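PDB 5YKR: probable aminotransferase from Pseudomonas aeruginosa, which belongs to the class-III aminotransferases, a family of pyridoxal-phosphate-dependent enzymes, and is found as an assembly of two chains. Local coordinates for residues A10-L15 and E410-L415; E25-S30 and Y416-G421. All coordinates share one frame; numbering follows the deposited sequence.

Contact 1: residues A10-L15 and E410-L415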
ATOM      1  N   ALA A  10     -26.357 -30.698 -10.406  1.00 26.43           N
ATOM      2  CA  ALA A  10     -26.002 -31.913  -9.704  1.00 26.98           C
ATOM      3  C   ALA A  10     -24.754 -32.565 -10.289  1.00 26.44           C
ATOM      4  O   ALA A  10     -23.944 -33.112  -9.531  1.00 25.09           O
ATOM      5  CB  ALA A  10     -27.165 -32.895  -9.724  1.00 27.76           C
ATOM      6  N   ARG A  11     -24.608 -32.506 -11.619  1.00 24.90           N
ATOM      7  CA  ARG A  11     -23.407 -33.033 -12.274  1.00 25.12           C
ATOM      8  C   ARG A  11     -22.224 -32.164 -11.904  1.00 22.66           C
ATOM      9  O   ARG A  11     -21.117 -32.690 -11.683  1.00 21.86           O
ATOM     10  CB  ARG A  11     -23.585 -33.115 -13.821  1.00 27.85           C
ATOM     11  CG  ARG A  11     -24.427 -34.309 -14.317  1.00 31.32           C
ATOM     12  CD  ARG A  11     -24.079 -34.663 -15.776  1.00 39.95           C
ATOM     13  NE  ARG A  11     -25.127 -35.485 -16.387  1.00 52.01           N
ATOM     14  CZ  ARG A  11     -26.346 -35.046 -16.757  1.00 57.43           C
ATOM     15  NH1 ARG A  11     -26.692 -33.771 -16.613  1.00 63.09           N
ATOM     16  NH2 ARG A  11     -27.241 -35.884 -17.268  1.00 60.02           N
ATOM     17  N   VAL A  12     -22.428 -30.848 -11.834  1.00 20.22           N
ATOM     18  CA  VAL A  12     -21.338 -29.937 -11.393  1.00 20.59           C
ATOM     19  C   VAL A  12     -20.899 -30.288  -9.982  1.00 19.26           C
ATOM     20  O   VAL A  12     -19.712 -30.408  -9.696  1.00 18.48           O
ATOM     21  CB  VAL A  12     -21.757 -28.438 -11.472  1.00 21.14           C
ATOM     22  CG1 VAL A  12     -20.625 -27.543 -11.003  1.00 23.48           C
ATOM     23  CG2 VAL A  12     -22.158 -28.024 -12.887  1.00 22.52           C
ATOM     24  N   GLU A  13     -21.865 -30.426  -9.078  1.00 21.17           N
ATOM     25  CA  GLU A  13     -21.530 -30.773  -7.701  1.00 23.43           C
ATOM     26  C   GLU A  13     -20.785 -32.121  -7.612  1.00 24.68           C
ATOM     27  O   GLU A  13     -19.812 -32.255  -6.872  1.00 22.98           O
ATOM     28  CB  GLU A  13     -22.821 -30.826  -6.869  1.00 26.36           C
ATOM     29  CG  GLU A  13     -22.691 -31.456  -5.492  1.00 28.99           C
ATOM     30  CD  GLU A  13     -22.063 -30.520  -4.499  1.00 32.79           C
ATOM     31  OE1 GLU A  13     -21.525 -29.465  -4.906  1.00 36.39           O
ATOM     32  OE2 GLU A  13     -22.082 -30.847  -3.316  1.00 38.33           O
ATOM     33  N   THR A  14     -21.231 -33.121  -8.392  1.00 22.40           N
ATOM     34  CA  THR A  14     -20.592 -34.434  -8.399  1.00 24.34           C
ATOM     35  C   THR A  14     -19.128 -34.343  -8.869  1.00 22.48           C
ATOM     36  O   THR A  14     -18.225 -34.897  -8.238  1.00 25.00           O
ATOM     37  CB  THR A  14     -21.382 -35.422  -9.284  1.00 26.66           C
ATOM     38  OG1 THR A  14     -22.678 -35.582  -8.705  1.00 33.76           O
ATOM     39  CG2 THR A  14     -20.709 -36.792  -9.364  1.00 31.05           C
ATOM     40  N   LEU A  15     -18.916 -33.654  -9.964  1.00 20.89           N
ATOM     41  CA  LEU A  15     -17.564 -33.459 -10.488  1.00 21.22           C
ATOM     42  C   LEU A  15     -16.722 -32.690  -9.517  1.00 20.57           C
ATOM     43  O   LEU A  15     -15.593 -33.043  -9.297  1.00 19.93           O
ATOM     44  CB  LEU A  15     -17.613 -32.755 -11.855  1.00 20.77           C
ATOM     45  CG  LEU A  15     -16.238 -32.546 -12.518  1.00 22.28           C
ATOM     46  CD1 LEU A  15     -15.502 -33.851 -12.648  1.00 24.28           C
ATOM     47  CD2 LEU A  15     -16.381 -31.842 -13.839  1.00 21.26           C
ATOM     48  N   GLU A 410     -17.841 -21.883 -11.360  1.00 17.56           N
ATOM     49  CA  GLU A 410     -16.497 -21.312 -11.408  1.00 17.42           C
ATOM     50  C   GLU A 410     -15.449 -22.138 -10.663  1.00 14.82           C
ATOM     51  O   GLU A 410     -14.384 -22.447 -11.200  1.00 15.80           O
ATOM     52  CB  GLU A 410     -16.528 -19.881 -10.906  1.00 18.00           C
ATOM     53  CG  GLU A 410     -17.273 -18.949 -11.839  1.00 19.28           C
ATOM     54  CD  GLU A 410     -17.534 -17.562 -11.250  1.00 21.78           C
ATOM     55  OE1 GLU A 410     -16.742 -17.078 -10.424  1.00 25.34           O
ATOM     56  OE2 GLU A 410     -18.519 -16.938 -11.710  1.00 27.76           O
ATOM     57  N   ALA A 411     -15.776 -22.560  -9.441  1.00 14.91           N
ATOM     58  CA  ALA A 411     -14.857 -23.371  -8.667  1.00 15.76           C
ATOM     59  C   ALA A 411     -14.566 -24.706  -9.353  1.00 15.24           C
ATOM     60  O   ALA A 411     -13.431 -25.150  -9.398  1.00 16.07           O
ATOM     61  CB  ALA A 411     -15.384 -23.582  -7.260  1.00 15.74           C
ATOM     62  N   CYS A 412     -15.605 -25.342  -9.881  1.00 16.05           N
ATOM     63  CA  CYS A 412     -15.413 -26.602 -10.563  1.00 16.18           C
ATOM     64  C   CYS A 412     -14.507 -26.513 -11.786  1.00 16.60           C
ATOM     65  O   CYS A 412     -13.604 -27.322 -11.930  1.00 16.28           O
ATOM     66  CB  CYS A 412     -16.756 -27.188 -10.930  1.00 19.39           C
ATOM     67  SG  CYS A 412     -16.700 -28.878 -11.574  1.00 20.01           S
ATOM     68  N   LEU A 413     -14.732 -25.530 -12.650  1.00 15.30           N
ATOM     69  CA  LEU A 413     -13.895 -25.362 -13.831  1.00 16.75           C
ATOM     70  C   LEU A 413     -12.469 -25.059 -13.420  1.00 14.39           C
ATOM     71  O   LEU A 413     -11.527 -25.611 -13.970  1.00 15.58           O
ATOM     72  CB  LEU A 413     -14.447 -24.232 -14.717  1.00 17.69           C
ATOM     73  CG  LEU A 413     -15.810 -24.420 -15.416  1.00 23.78           C
ATOM     74  CD1 LEU A 413     -16.152 -23.221 -16.275  1.00 26.14           C
ATOM     75  CD2 LEU A 413     -15.836 -25.681 -16.176  1.00 30.36           C
ATOM     76  N   HIS A 414     -12.310 -24.149 -12.452  1.00 13.74           N
ATOM     77  CA  HIS A 414     -10.979 -23.782 -12.018  1.00 13.30           C
ATOM     78  C   HIS A 414     -10.229 -24.956 -11.407  1.00 12.67           C
ATOM     79  O   HIS A 414      -9.036 -25.143 -11.685  1.00 14.72           O
ATOM     80  CB  HIS A 414     -11.008 -22.656 -11.002  1.00 13.73           C
ATOM     81  CG  HIS A 414     -11.304 -21.295 -11.557  1.00 14.92           C
ATOM     82  ND1 HIS A 414     -12.534 -20.878 -12.015  1.00 19.28           N
ATOM     83  CD2 HIS A 414     -10.500 -20.209 -11.663  1.00 17.21           C
ATOM     84  CE1 HIS A 414     -12.452 -19.615 -12.424  1.00 18.40           C
ATOM     85  NE2 HIS A 414     -11.238 -19.185 -12.203  1.00 17.04           N
ATOM     86  N   LEU A 415     -10.917 -25.764 -10.602  1.00 12.79           N
ATOM     87  CA  LEU A 415     -10.243 -26.889  -9.953  1.00 14.27           C
ATOM     88  C   LEU A 415      -9.913 -28.011 -10.931  1.00 14.57           C
ATOM     89  O   LEU A 415      -8.852 -28.632 -10.815  1.00 14.76           O
ATOM     90  CB  LEU A 415     -11.117 -27.440  -8.814  1.00 14.71           C
ATOM     91  CG  LEU A 415     -10.483 -28.522  -7.936  1.00 15.28           C
ATOM     92  CD1 LEU A 415      -9.166 -28.053  -7.331  1.00 15.05           C
ATOM     93  CD2 LEU A 415     -11.448 -28.942  -6.851  1.00 17.29           C
TER

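Contact 2: residues E25-S30 and Y416-G421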
ATOM      1  N   GLU A  25      -5.488 -35.689  -2.841  1.00 23.08           N
ATOM      2  CA  GLU A  25      -4.568 -36.773  -3.178  1.00 24.75           C
ATOM      3  C   GLU A  25      -3.307 -36.266  -3.862  1.00 21.37           C
ATOM      4  O   GLU A  25      -2.238 -36.751  -3.572  1.00 23.02           O
ATOM      5  CB  GLU A  25      -5.218 -37.812  -4.084  1.00 28.72           C
ATOM      6  CG  GLU A  25      -6.342 -38.617  -3.484  1.00 36.74           C
ATOM      7  CD  GLU A  25      -7.141 -39.381  -4.552  1.00 43.86           C
ATOM      8  OE1 GLU A  25      -6.665 -39.537  -5.737  1.00 48.33           O
ATOM      9  OE2 GLU A  25      -8.271 -39.816  -4.199  1.00 52.67           O
ATOM     10  N   LEU A  26      -3.454 -35.289  -4.746  1.00 20.11           N
ATOM     11  CA  LEU A  26      -2.332 -34.764  -5.532  1.00 19.80           C
ATOM     12  C   LEU A  26      -1.467 -33.780  -4.783  1.00 18.56           C
ATOM     13  O   LEU A  26      -0.305 -33.606  -5.160  1.00 19.12           O
ATOM     14  CB  LEU A  26      -2.878 -34.042  -6.783  1.00 19.05           C
ATOM     15  CG  LEU A  26      -3.408 -34.927  -7.915  1.00 20.52           C
ATOM     16  CD1 LEU A  26      -4.085 -34.060  -8.965  1.00 21.91           C
ATOM     17  CD2 LEU A  26      -2.296 -35.746  -8.566  1.00 22.26           C
ATOM     18  N   HIS A  27      -2.012 -33.106  -3.760  1.00 17.52           N
ATOM     19  CA  HIS A  27      -1.259 -32.013  -3.105  1.00 17.14           C
ATOM     20  C   HIS A  27      -1.106 -32.191  -1.586  1.00 16.81           C
ATOM     21  O   HIS A  27      -1.383 -31.261  -0.824  1.00 16.09           O
ATOM     22  CB  HIS A  27      -1.899 -30.664  -3.462  1.00 16.58           C
ATOM     23  CG  HIS A  27      -2.253 -30.514  -4.914  1.00 15.32           C
ATOM     24  ND1 HIS A  27      -3.505 -30.838  -5.423  1.00 16.73           N
ATOM     25  CD2 HIS A  27      -1.507 -30.105  -5.978  1.00 16.90           C
ATOM     26  CE1 HIS A  27      -3.509 -30.601  -6.723  1.00 15.45           C
ATOM     27  NE2 HIS A  27      -2.312 -30.169  -7.092  1.00 15.83           N
ATOM     28  N   PRO A  28      -0.579 -33.342  -1.133  1.00 19.07           N
ATOM     29  CA  PRO A  28      -0.578 -33.563   0.322  1.00 17.13           C
ATOM     30  C   PRO A  28       0.336 -32.629   1.125  1.00 18.13           C
ATOM     31  O   PRO A  28       0.011 -32.267   2.241  1.00 18.51           O
ATOM     32  CB  PRO A  28      -0.154 -35.042   0.455  1.00 18.81           C
ATOM     33  CG  PRO A  28       0.645 -35.318  -0.790  1.00 20.00           C
ATOM     34  CD  PRO A  28      -0.083 -34.513  -1.857  1.00 19.03           C
ATOM     35  N   ARG A  29       1.470 -32.257   0.569  1.00 18.56           N
ATOM     36  CA  ARG A  29       2.366 -31.367   1.273  1.00 16.48           C
ATOM     37  C   ARG A  29       1.774 -29.950   1.388  1.00 15.77           C
ATOM     38  O   ARG A  29       1.924 -29.331   2.426  1.00 16.89           O
ATOM     39  CB  ARG A  29       3.746 -31.339   0.633  1.00 18.91           C
ATOM     40  CG  ARG A  29       4.459 -32.666   0.688  1.00 20.66           C
ATOM     41  CD  ARG A  29       5.754 -32.647  -0.082  1.00 26.02           C
ATOM     42  NE  ARG A  29       6.730 -31.747   0.500  1.00 32.09           N
ATOM     43  CZ  ARG A  29       7.982 -31.627   0.066  1.00 37.87           C
ATOM     44  NH1 ARG A  29       8.444 -32.374  -0.953  1.00 42.58           N
ATOM     45  NH2 ARG A  29       8.800 -30.782   0.679  1.00 42.90           N
ATOM     46  N   SER A  30       1.073 -29.457   0.376  1.00 15.74           N
ATOM     47  CA  SER A  30       0.366 -28.171   0.538  1.00 15.62           C
ATOM     48  C   SER A  30      -0.712 -28.270   1.603  1.00 14.31           C
ATOM     49  O   SER A  30      -0.871 -27.335   2.387  1.00 15.69           O
ATOM     50  CB  SER A  30      -0.188 -27.653  -0.807  1.00 14.71           C
ATOM     51  OG  SER A  30       0.872 -27.099  -1.551  1.00 15.34           O
ATOM     52  N   TYR A 416     -10.813 -28.284 -11.873  1.00 15.31           N
ATOM     53  CA  TYR A 416     -10.549 -29.305 -12.905  1.00 15.30           C
ATOM     54  C   TYR A 416      -9.260 -28.958 -13.644  1.00 14.64           C
ATOM     55  O   TYR A 416      -8.389 -29.825 -13.844  1.00 16.23           O
ATOM     56  CB  TYR A 416     -11.730 -29.374 -13.854  1.00 16.52           C
ATOM     57  CG  TYR A 416     -11.675 -30.517 -14.829  1.00 15.23           C
ATOM     58  CD1 TYR A 416     -10.927 -30.428 -15.975  1.00 16.54           C
ATOM     59  CD2 TYR A 416     -12.368 -31.709 -14.575  1.00 16.25           C
ATOM     60  CE1 TYR A 416     -10.895 -31.457 -16.902  1.00 18.03           C
ATOM     61  CE2 TYR A 416     -12.324 -32.751 -15.476  1.00 18.48           C
ATOM     62  CZ  TYR A 416     -11.556 -32.610 -16.638  1.00 17.71           C
ATOM     63  OH  TYR A 416     -11.497 -33.631 -17.545  1.00 21.44           O
ATOM     64  N   LEU A 417      -9.102 -27.686 -14.010  1.00 13.48           N
ATOM     65  CA  LEU A 417      -7.895 -27.246 -14.699  1.00 15.53           C
ATOM     66  C   LEU A 417      -6.665 -27.318 -13.794  1.00 15.33           C
ATOM     67  O   LEU A 417      -5.596 -27.788 -14.201  1.00 14.75           O
ATOM     68  CB  LEU A 417      -8.084 -25.864 -15.315  1.00 16.20           C
ATOM     69  CG  LEU A 417      -8.509 -25.930 -16.763  1.00 18.56           C
ATOM     70  CD1 LEU A 417      -9.897 -26.527 -16.914  1.00 17.09           C
ATOM     71  CD2 LEU A 417      -8.503 -24.604 -17.428  1.00 23.25           C
ATOM     72  N   LEU A 418      -6.812 -26.865 -12.557  1.00 14.04           N
ATOM     73  CA  LEU A 418      -5.677 -26.887 -11.596  1.00 14.13           C
ATOM     74  C   LEU A 418      -5.118 -28.297 -11.415  1.00 15.29           C
ATOM     75  O   LEU A 418      -3.906 -28.541 -11.502  1.00 15.53           O
ATOM     76  CB  LEU A 418      -6.131 -26.279 -10.254  1.00 14.72           C
ATOM     77  CG  LEU A 418      -5.081 -26.168  -9.150  1.00 15.16           C
ATOM     78  CD1 LEU A 418      -5.448 -25.018  -8.190  1.00 15.20           C
ATOM     79  CD2 LEU A 418      -4.808 -27.471  -8.397  1.00 16.57           C
ATOM     80  N   ASN A 419      -6.028 -29.250 -11.190  1.00 15.64           N
ATOM     81  CA  ASN A 419      -5.604 -30.649 -10.991  1.00 15.20           C
ATOM     82  C   ASN A 419      -4.952 -31.289 -12.216  1.00 16.78           C
ATOM     83  O   ASN A 419      -4.361 -32.364 -12.093  1.00 20.38           O
ATOM     84  CB  ASN A 419      -6.812 -31.509 -10.567  1.00 15.48           C
ATOM     85  CG  ASN A 419      -7.224 -31.329  -9.101  1.00 16.41           C
ATOM     86  OD1 ASN A 419      -6.433 -30.957  -8.234  1.00 16.63           O
ATOM     87  ND2 ASN A 419      -8.520 -31.624  -8.835  1.00 16.58           N
ATOM     88  N   ARG A 420      -5.049 -30.637 -13.367  1.00 14.65           N
ATOM     89  CA  ARG A 420      -4.439 -31.116 -14.609  1.00 15.41           C
ATOM     90  C   ARG A 420      -3.404 -30.129 -15.152  1.00 15.61           C
ATOM     91  O   ARG A 420      -3.033 -30.169 -16.314  1.00 16.72           O
ATOM     92  CB  ARG A 420      -5.549 -31.447 -15.627  1.00 16.02           C
ATOM     93  CG  ARG A 420      -6.385 -32.650 -15.194  1.00 17.46           C
ATOM     94  CD  ARG A 420      -7.705 -32.718 -15.953  1.00 18.33           C
ATOM     95  NE  ARG A 420      -8.547 -33.785 -15.425  1.00 18.71           N
ATOM     96  CZ  ARG A 420      -9.225 -33.750 -14.293  1.00 17.39           C
ATOM     97  NH1 ARG A 420      -9.155 -32.680 -13.489  1.00 16.61           N
ATOM     98  NH2 ARG A 420      -9.931 -34.806 -13.888  1.00 19.52           N
ATOM     99  N   GLY A 421      -2.883 -29.264 -14.254  1.00 15.33           N
ATOM    100  CA  GLY A 421      -1.687 -28.480 -14.560  1.00 15.39           C
ATOM    101  C   GLY A 421      -1.884 -27.105 -15.207  1.00 14.10           C
ATOM    102  O   GLY A 421      -0.946 -26.585 -15.850  1.00 15.13           O
TER
HETATM  103  O   HOH W   1      -2.283 -30.447  -9.863  1.00 19.37           O

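Contact 1: residues A10-L15 and E410-L415
V12 and C412 mark the point where helices 9-26 and 407-418 come nearest within residues 10-15 and 410-415, with CA atoms 6.8 Å apart and the two backbones heading in broadly the same direction. C412 is the residue both V12 and L15 touch. Its CB meets V12 CG1 at 3.9 Å, while its SG packs on the branch of L15, 3.7 Å from CD2 and 3.8 Å from CG, and also lies near V12 O. The thiol reaches L15 because SG stands anti to the backbone N (chi1 -171°), which extends it from the helix towards the other backbone. V12 and L15 are three positions apart on their helix, so their side chains lie on the same flank and C412 is received by both. No hydrogen bond crosses here, and the side chains meet by apolar packing. On the far flank of helix 407-418, H414 folds back so that ND1 donates to E410 O (2.6 Å), a carbonyl that also accepts from H414 N. ND1 sits above the carbonyl plane, and the bond is bent, at 147°. It sets the turn of the ring, to which NE2 adds weak hydrogen bonds to T425 O and H428 O. This is plain helix-helix packing, joining the N-terminal helix to the class-III aminotransferase region. Around it, helix 439-456 covers one side, with L15 on E455 and L456 and L413 on C452 and L453. L415 continues the seam onto L20 and F23, while A411 touches F16 and also G317 of the second subunit.

Contact 2: residues E25-S30 and Y416-G421
H27 and N419 both hold CG beside the backbone N, at chi1 -45° and -77°, and this brings the imidazole edge up to the amide oxygen. H27 CE1 lies 3.3 Å from N419 OD1, which sits in the ring plane, and the ring and amide are nearly coplanar, 20° apart. L418 CD2 comes obliquely to the same ring, 3.8 Å from CE1, while L26 CD1 rests 3.6 Å from N419 O. A water spans the remaining gap: it is bonded to H27 NE2 at 2.8 Å and donates to L418 O at 3.0 Å. The other ring nitrogen, ND1, is bonded to F23 O, so the imidazole is held at both nitrogens. H27 follows helix 9-26 and occupies the N-cap position of helix 28-37, where R29 N and S30 N bond to D73. Opposite, helix 407-418 closes in a Schellman motif with G421 at C-prime. R420 NH1 bonds to Y416 O (3.0 Å) in the plane of that carbonyl, on a lone pair, and its guanidinium lies flat over the Y416 ring. E19 OE1 receives both R420 NH1 and N419 ND2. N419 OD1, by contrast, is buried with no hydrogen-bonding partner in the model; the C-H at CE1, set between two ring nitrogens and probably carrying some positive charge, would partly compensate it.

How the contacts relate
Both contacts join the N-terminal helix 9-26 to helix 407-418, and contact 2 also takes in the turn into helix 28-37; their centres lie 15 Å apart. Along the chain the segments alternate, 10-15 and 25-30 coming first, then 410-415 and 416-421. The helices run in broadly the same direction, so contact 1 lies near the start of helix 9-26 and contact 2 just where both helices end. The two touch directly, through packing of L15 CD2 on Y416 CD2 at 4.1 Å. Beyond contact 2 the chain enters strand 422-423 of the four-stranded sheet. The pair thus joins the start of the chain to a late helix of the family region, with contact centres about 25 and 26 Å from the centre of the chain.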